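Local coordinates for exoenzyme S (Pseudomonas aeruginosa, PDB 6GN8), which is a secreted virulence toxin that probably pairs a GTPase-activating part with an ADP-ribosyltransferase domain, the part described here, at residues S151-G163 with K171-V183. The protein carries 2 engineered substitutions. Numbering follows the deposited sequence.
Engineered in segment 171-183: A172 (natural residue Glu).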
ATOM      1  N   SER C 151     -17.395 -21.080 -12.161  1.00 43.33           N
ATOM      2  CA  SER C 151     -16.597 -20.581 -11.032  1.00 42.23           C
ATOM      3  C   SER C 151     -15.221 -21.223 -10.944  1.00 44.01           C
ATOM      4  O   SER C 151     -15.054 -22.401 -11.234  1.00 42.84           O
ATOM      5  CB  SER C 151     -17.317 -20.819  -9.708  1.00 45.93           C
ATOM      6  OG  SER C 151     -18.642 -20.318  -9.692  1.00 52.89           O
ATOM      7  N   THR C 152     -14.244 -20.436 -10.504  1.00 39.63           N
ATOM      8  CA  THR C 152     -12.891 -20.872 -10.191  1.00 39.60           C
ATOM      9  C   THR C 152     -12.794 -20.622  -8.693  1.00 43.14           C
ATOM     10  O   THR C 152     -13.060 -19.507  -8.221  1.00 42.05           O
ATOM     11  CB  THR C 152     -11.838 -20.179 -11.073  1.00 42.39           C
ATOM     12  OG1 THR C 152     -12.171 -20.395 -12.434  1.00 37.94           O
ATOM     13  CG2 THR C 152     -10.441 -20.670 -10.815  1.00 36.24           C
ATOM     14  N   VAL C 153     -12.482 -21.686  -7.939  1.00 39.13           N
ATOM     15  CA  VAL C 153     -12.485 -21.693  -6.487  1.00 38.32           C
ATOM     16  C   VAL C 153     -11.074 -21.914  -5.974  1.00 44.27           C
ATOM     17  O   VAL C 153     -10.344 -22.787  -6.461  1.00 44.39           O
ATOM     18  CB  VAL C 153     -13.484 -22.805  -5.972  1.00 41.57           C
ATOM     19  CG1 VAL C 153     -13.644 -22.794  -4.451  1.00 41.92           C
ATOM     20  CG2 VAL C 153     -14.853 -22.722  -6.656  1.00 39.64           C
ATOM     21  N   PHE C 154     -10.715 -21.148  -4.939  1.00 42.58           N
ATOM     22  CA  PHE C 154      -9.433 -21.275  -4.222  1.00 42.58           C
ATOM     23  C   PHE C 154      -9.722 -21.541  -2.757  1.00 48.86           C
ATOM     24  O   PHE C 154     -10.447 -20.767  -2.126  1.00 48.47           O
ATOM     25  CB  PHE C 154      -8.555 -20.012  -4.394  1.00 42.48           C
ATOM     26  CG  PHE C 154      -8.067 -19.850  -5.806  1.00 39.79           C
ATOM     27  CD1 PHE C 154      -6.908 -20.490  -6.236  1.00 41.78           C
ATOM     28  CD2 PHE C 154      -8.806 -19.117  -6.733  1.00 37.73           C
ATOM     29  CE1 PHE C 154      -6.457 -20.343  -7.554  1.00 41.49           C
ATOM     30  CE2 PHE C 154      -8.374 -18.988  -8.051  1.00 39.12           C
ATOM     31  CZ  PHE C 154      -7.200 -19.602  -8.456  1.00 38.21           C
ATOM     32  N   GLY C 155      -9.193 -22.646  -2.241  1.00 47.40           N
ATOM     33  CA  GLY C 155      -9.401 -23.008  -0.844  1.00 49.06           C
ATOM     34  C   GLY C 155      -8.380 -23.960  -0.253  1.00 54.70           C
ATOM     35  O   GLY C 155      -7.471 -24.427  -0.947  1.00 54.26           O
ATOM     36  N   ARG C 156      -8.533 -24.256   1.042  1.00 52.95           N
ATOM     37  CA  ARG C 156      -7.670 -25.201   1.740  1.00 54.91           C
ATOM     38  C   ARG C 156      -8.469 -26.299   2.483  1.00 58.53           C
ATOM     39  O   ARG C 156      -7.900 -27.356   2.761  1.00 58.64           O
ATOM     40  CB  ARG C 156      -6.770 -24.457   2.731  1.00 56.84           C
ATOM     41  CG  ARG C 156      -5.480 -23.955   2.115  1.00 72.92           C
ATOM     42  CD  ARG C 156      -4.591 -23.312   3.166  1.00 92.81           C
ATOM     43  NE  ARG C 156      -3.674 -22.338   2.573  1.00109.53           N
ATOM     44  CZ  ARG C 156      -2.348 -22.434   2.604  1.00126.10           C
ATOM     45  NH1 ARG C 156      -1.597 -21.506   2.024  1.00110.32           N
ATOM     46  NH2 ARG C 156      -1.764 -23.454   3.219  1.00116.31           N
ATOM     47  N   SER C 157      -9.770 -26.061   2.794  1.00 53.75           N
ATOM     48  CA  SER C 157     -10.584 -26.964   3.643  1.00 53.81           C
ATOM     49  C   SER C 157     -11.418 -28.022   2.891  1.00 57.65           C
ATOM     50  O   SER C 157     -12.258 -28.690   3.508  1.00 58.95           O
ATOM     51  CB  SER C 157     -11.508 -26.149   4.540  1.00 55.00           C
ATOM     52  OG  SER C 157     -10.702 -25.253   5.288  1.00 65.62           O
ATOM     53  N   GLY C 158     -11.155 -28.183   1.600  1.00 51.41           N
ATOM     54  CA  GLY C 158     -11.868 -29.134   0.764  1.00 50.02           C
ATOM     55  C   GLY C 158     -11.418 -30.563   0.975  1.00 53.31           C
ATOM     56  O   GLY C 158     -10.254 -30.793   1.288  1.00 55.67           O
ATOM     57  N   ILE C 159     -12.333 -31.533   0.807  1.00 46.03           N
ATOM     58  CA  ILE C 159     -12.016 -32.958   0.923  1.00 44.78           C
ATOM     59  C   ILE C 159     -11.978 -33.553  -0.487  1.00 47.69           C
ATOM     60  O   ILE C 159     -12.927 -33.408  -1.268  1.00 44.67           O
ATOM     61  CB  ILE C 159     -12.986 -33.728   1.882  1.00 46.76           C
ATOM     62  CG1 ILE C 159     -12.794 -33.236   3.353  1.00 47.10           C
ATOM     63  CG2 ILE C 159     -12.814 -35.281   1.767  1.00 44.65           C
ATOM     64  CD1 ILE C 159     -13.809 -33.711   4.274  1.00 51.34           C
ATOM     65  N   ASP C 160     -10.847 -34.174  -0.821  1.00 46.72           N
ATOM     66  CA  ASP C 160     -10.665 -34.842  -2.095  1.00 47.05           C
ATOM     67  C   ASP C 160     -11.319 -36.208  -1.984  1.00 50.80           C
ATOM     68  O   ASP C 160     -10.951 -37.005  -1.119  1.00 52.58           O
ATOM     69  CB  ASP C 160      -9.176 -34.922  -2.455  1.00 50.99           C
ATOM     70  CG  ASP C 160      -8.863 -35.825  -3.632  1.00 72.10           C
ATOM     71  OD1 ASP C 160      -9.535 -35.697  -4.676  1.00 72.75           O
ATOM     72  OD2 ASP C 160      -7.942 -36.657  -3.508  1.00 86.85           O
ATOM     73  N   VAL C 161     -12.352 -36.435  -2.790  1.00 45.99           N
ATOM     74  CA  VAL C 161     -13.147 -37.676  -2.780  1.00 44.93           C
ATOM     75  C   VAL C 161     -12.902 -38.529  -4.040  1.00 50.09           C
ATOM     76  O   VAL C 161     -13.609 -39.511  -4.256  1.00 51.39           O
ATOM     77  CB  VAL C 161     -14.663 -37.362  -2.601  1.00 46.70           C
ATOM     78  CG1 VAL C 161     -14.945 -36.755  -1.235  1.00 46.17           C
ATOM     79  CG2 VAL C 161     -15.196 -36.462  -3.707  1.00 45.49           C
ATOM     80  N   SER C 162     -11.865 -38.193  -4.836  1.00 47.01           N
ATOM     81  CA  SER C 162     -11.575 -38.840  -6.110  1.00 46.16           C
ATOM     82  C   SER C 162     -11.227 -40.316  -5.971  1.00 49.10           C
ATOM     83  O   SER C 162     -11.479 -41.081  -6.904  1.00 50.43           O
ATOM     84  CB  SER C 162     -10.500 -38.088  -6.889  1.00 50.13           C
ATOM     85  OG  SER C 162      -9.265 -38.017  -6.202  1.00 60.50           O
ATOM     86  N   GLY C 163     -10.754 -40.727  -4.808  1.00 45.70           N
ATOM     87  CA  GLY C 163     -10.455 -42.130  -4.520  1.00 44.62           C
ATOM     88  C   GLY C 163     -11.664 -42.896  -4.016  1.00 48.89           C
ATOM     89  O   GLY C 163     -11.631 -44.131  -3.948  1.00 52.46           O
ATOM     90  N   LYS C 171     -12.564 -35.895 -10.386  1.00 45.99           N
ATOM     91  CA  LYS C 171     -11.587 -35.617  -9.320  1.00 47.12           C
ATOM     92  C   LYS C 171     -12.153 -34.497  -8.422  1.00 50.34           C
ATOM     93  O   LYS C 171     -11.656 -33.365  -8.405  1.00 50.66           O
ATOM     94  CB  LYS C 171     -10.194 -35.270  -9.909  1.00 50.38           C
ATOM     95  CG  LYS C 171      -9.587 -36.344 -10.841  1.00 52.63           C
ATOM     96  CD  LYS C 171      -8.298 -35.848 -11.540  1.00 61.64           C
ATOM     97  CE  LYS C 171      -8.547 -34.768 -12.581  1.00 66.21           C
ATOM     98  NZ  LYS C 171      -7.304 -34.327 -13.257  1.00 77.65           N
ATOM     99  N   ALA C 172     -13.264 -34.812  -7.743  1.00 45.17           N
ATOM    100  CA  ALA C 172     -14.000 -33.824  -6.956  1.00 43.42           C
ATOM    101  C   ALA C 172     -13.332 -33.443  -5.654  1.00 46.95           C
ATOM    102  O   ALA C 172     -12.763 -34.269  -4.933  1.00 47.75           O
ATOM    103  CB  ALA C 172     -15.413 -34.318  -6.675  1.00 43.10           C
ATOM    104  N   ILE C 173     -13.422 -32.166  -5.363  1.00 43.46           N
ATOM    105  CA  ILE C 173     -12.998 -31.599  -4.100  1.00 44.88           C
ATOM    106  C   ILE C 173     -14.245 -30.946  -3.526  1.00 48.32           C
ATOM    107  O   ILE C 173     -14.851 -30.094  -4.176  1.00 46.63           O
ATOM    108  CB  ILE C 173     -11.754 -30.685  -4.171  1.00 48.33           C
ATOM    109  CG1 ILE C 173     -10.510 -31.556  -4.503  1.00 50.03           C
ATOM    110  CG2 ILE C 173     -11.561 -29.932  -2.825  1.00 49.27           C
ATOM    111  CD1 ILE C 173      -9.182 -30.855  -4.657  1.00 61.42           C
ATOM    112  N   LEU C 174     -14.705 -31.472  -2.378  1.00 45.12           N
ATOM    113  CA  LEU C 174     -15.906 -30.985  -1.709  1.00 43.95           C
ATOM    114  C   LEU C 174     -15.597 -29.993  -0.599  1.00 48.72           C
ATOM    115  O   LEU C 174     -14.734 -30.239   0.240  1.00 49.60           O
ATOM    116  CB  LEU C 174     -16.733 -32.144  -1.125  1.00 43.27           C
ATOM    117  CG  LEU C 174     -16.965 -33.365  -1.998  1.00 46.03           C
ATOM    118  CD1 LEU C 174     -17.772 -34.395  -1.244  1.00 45.92           C
ATOM    119  CD2 LEU C 174     -17.627 -33.006  -3.349  1.00 43.25           C
ATOM    120  N   TYR C 175     -16.335 -28.882  -0.583  1.00 44.72           N
ATOM    121  CA  TYR C 175     -16.272 -27.879   0.495  1.00 43.65           C
ATOM    122  C   TYR C 175     -17.517 -28.085   1.353  1.00 45.96           C
ATOM    123  O   TYR C 175     -18.568 -28.483   0.834  1.00 43.53           O
ATOM    124  CB  TYR C 175     -16.139 -26.429  -0.039  1.00 42.76           C
ATOM    125  CG  TYR C 175     -14.739 -26.163  -0.555  1.00 43.01           C
ATOM    126  CD1 TYR C 175     -13.727 -25.743   0.304  1.00 46.02           C
ATOM    127  CD2 TYR C 175     -14.407 -26.411  -1.890  1.00 41.88           C
ATOM    128  CE1 TYR C 175     -12.418 -25.566  -0.149  1.00 47.04           C
ATOM    129  CE2 TYR C 175     -13.106 -26.221  -2.356  1.00 42.95           C
ATOM    130  CZ  TYR C 175     -12.115 -25.803  -1.479  1.00 49.81           C
ATOM    131  OH  TYR C 175     -10.821 -25.680  -1.893  1.00 47.64           O
ATOM    132  N   ASN C 176     -17.363 -27.877   2.667  1.00 43.27           N
ATOM    133  CA  ASN C 176     -18.370 -28.055   3.708  1.00 44.55           C
ATOM    134  C   ASN C 176     -19.634 -27.217   3.453  1.00 49.50           C
ATOM    135  O   ASN C 176     -19.561 -26.160   2.829  1.00 48.14           O
ATOM    136  CB  ASN C 176     -17.747 -27.665   5.065  1.00 44.94           C
ATOM    137  CG  ASN C 176     -18.255 -28.413   6.270  1.00 57.25           C
ATOM    138  OD1 ASN C 176     -17.664 -28.351   7.335  1.00 55.91           O
ATOM    139  ND2 ASN C 176     -19.328 -29.152   6.141  1.00 48.47           N
ATOM    140  N   LYS C 177     -20.792 -27.686   3.929  1.00 47.71           N
ATOM    141  CA  LYS C 177     -22.019 -26.915   3.752  1.00 47.97           C
ATOM    142  C   LYS C 177     -21.869 -25.616   4.567  1.00 54.05           C
ATOM    143  O   LYS C 177     -21.242 -25.645   5.623  1.00 54.71           O
ATOM    144  CB  LYS C 177     -23.268 -27.737   4.147  1.00 49.43           C
ATOM    145  CG  LYS C 177     -23.346 -28.108   5.604  1.00 46.84           C
ATOM    146  CD  LYS C 177     -24.699 -28.677   5.980  1.00 56.06           C
ATOM    147  CE  LYS C 177     -24.816 -28.949   7.473  1.00 52.83           C
ATOM    148  NZ  LYS C 177     -23.996 -30.117   7.912  1.00 58.72           N
ATOM    149  N   GLU C 178     -22.359 -24.482   4.038  1.00 51.02           N
ATOM    150  CA  GLU C 178     -22.289 -23.149   4.673  1.00 52.44           C
ATOM    151  C   GLU C 178     -20.838 -22.603   4.757  1.00 59.07           C
ATOM    152  O   GLU C 178     -20.536 -21.776   5.628  1.00 61.47           O
ATOM    153  CB  GLU C 178     -22.970 -23.138   6.061  1.00 55.27           C
ATOM    154  CG  GLU C 178     -24.475 -23.365   5.988  1.00 63.34           C
ATOM    155  CD  GLU C 178     -25.183 -23.447   7.325  1.00 85.39           C
ATOM    156  OE1 GLU C 178     -25.875 -24.464   7.560  1.00 76.46           O
ATOM    157  OE2 GLU C 178     -25.049 -22.504   8.139  1.00 87.55           O
ATOM    158  N   THR C 179     -19.956 -23.032   3.835  1.00 54.86           N
ATOM    159  CA  THR C 179     -18.585 -22.531   3.788  1.00 54.75           C
ATOM    160  C   THR C 179     -18.618 -21.151   3.163  1.00 58.36           C
ATOM    161  O   THR C 179     -19.027 -20.982   2.007  1.00 57.05           O
ATOM    162  CB  THR C 179     -17.613 -23.477   3.058  1.00 58.68           C
ATOM    163  OG1 THR C 179     -17.496 -24.671   3.823  1.00 62.16           O
ATOM    164  CG2 THR C 179     -16.206 -22.856   2.877  1.00 52.10           C
ATOM    165  N   ASP C 180     -18.206 -20.173   3.966  1.00 54.49           N
ATOM    166  CA  ASP C 180     -18.116 -18.777   3.611  1.00 51.94           C
ATOM    167  C   ASP C 180     -17.055 -18.602   2.545  1.00 50.79           C
ATOM    168  O   ASP C 180     -15.888 -18.979   2.715  1.00 46.99           O
ATOM    169  CB  ASP C 180     -17.808 -17.919   4.861  1.00 55.10           C
ATOM    170  CG  ASP C 180     -18.986 -17.588   5.758  1.00 65.34           C
ATOM    171  OD1 ASP C 180     -20.128 -17.527   5.247  1.00 65.17           O
ATOM    172  OD2 ASP C 180     -18.762 -17.347   6.962  1.00 76.01           O
ATOM    173  N   MET C 181     -17.499 -18.057   1.427  1.00 48.53           N
ATOM    174  CA  MET C 181     -16.704 -17.746   0.245  1.00 48.15           C
ATOM    175  C   MET C 181     -16.794 -16.237  -0.091  1.00 53.30           C
ATOM    176  O   MET C 181     -17.886 -15.645  -0.043  1.00 53.92           O
ATOM    177  CB  MET C 181     -17.192 -18.571  -0.954  1.00 49.35           C
ATOM    178  CG  MET C 181     -17.020 -20.076  -0.791  1.00 53.57           C
ATOM    179  SD  MET C 181     -15.325 -20.592  -1.127  1.00 58.36           S
ATOM    180  CE  MET C 181     -15.560 -22.354  -1.211  1.00 54.95           C
ATOM    181  N   ARG C 182     -15.645 -15.629  -0.395  1.00 47.99           N
ATOM    182  CA  ARG C 182     -15.528 -14.265  -0.883  1.00 46.75           C
ATOM    183  C   ARG C 182     -15.564 -14.262  -2.388  1.00 48.58           C
ATOM    184  O   ARG C 182     -14.831 -15.023  -3.038  1.00 45.34           O
ATOM    185  CB  ARG C 182     -14.235 -13.610  -0.422  1.00 47.63           C
ATOM    186  CG  ARG C 182     -14.252 -12.082  -0.627  1.00 54.05           C
ATOM    187  CD  ARG C 182     -13.031 -11.411  -0.029  1.00 54.19           C
ATOM    188  NE  ARG C 182     -12.802 -11.826   1.357  1.00 66.85           N
ATOM    189  CZ  ARG C 182     -13.336 -11.240   2.424  1.00 85.19           C
ATOM    190  NH1 ARG C 182     -13.079 -11.704   3.640  1.00 71.34           N
ATOM    191  NH2 ARG C 182     -14.145 -10.193   2.282  1.00 69.54           N
ATOM    192  N   VAL C 183     -16.416 -13.398  -2.952  1.00 45.65           N
ATOM    193  CA  VAL C 183     -16.497 -13.240  -4.388  1.00 42.85           C
ATOM    194  C   VAL C 183     -15.353 -12.292  -4.801  1.00 48.68           C
ATOM    195  O   VAL C 183     -15.457 -11.102  -4.576  1.00 48.92           O
ATOM    196  CB  VAL C 183     -17.887 -12.731  -4.834  1.00 45.15           C
ATOM    197  CG1 VAL C 183     -17.933 -12.524  -6.359  1.00 43.34           C
ATOM    198  CG2 VAL C 183     -18.972 -13.697  -4.390  1.00 45.13           C
TER
HETATM  199  O   HOH W   1     -10.690 -25.135  -4.474  1.00 40.82           O
HETATM  200  O   HOH W   2     -14.624 -27.298   3.456  1.00 46.04           O
HETATM  201  O   HOH W   3      -9.243 -27.247  -0.341  1.00 41.94           O
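The ring of Y175 is the bump: it fills the hollow where 151-163 leaves strand 149-155, turns through S157 and G158, and enters strand 159-160. On one face lies the backbone of G158, whose CA sits 3.9 Å from the ring centroid and 19° off the ring normal, a CH-pi contact; on the opposite face lies M181 CE, 3.9 Å above the plane; both are offset toward the rim. V153 CG1, anti to the backbone N (chi1 -175°), is thereby turned against M181 CE at 3.8 Å and also touches Y175 CE2. At the ring's tip, Y175 OH comes 3.2 Å from G155 CA, so the strand is met where it has no side chain.

Strands 159-160 and 172-175 form a short antiparallel ladder. I159 and L174 are a hydrogen-bonded pair, with L174 N to I159 O at 2.9 Å and 167° at the hydrogen, the return bond slightly less straight; V161 N reaches A172 O. The methyls of V161 straddle L174 CG, the side chains crossing at about a right angle; V161 CG1 lies 3.7 Å from L174 CD1, and CG2 meets CB of the engineered A172. L174 and V161 also pack on helix 54-77. On the other sheet face, I173 CG2 fits against G158 CA.

Two waters bridge Y175 OH to turn and strand: one, 2.7 Å from OH, accepts from G158 N; the other, 2.6 Å from OH, donates weakly to V153 O. The chemistry implies an apolar wedge with a hydrated tip, linking the three-stranded sheet to the five-stranded sheet of the ADP-ribosyltransferase domain while its hydroxyl keeps two water partners.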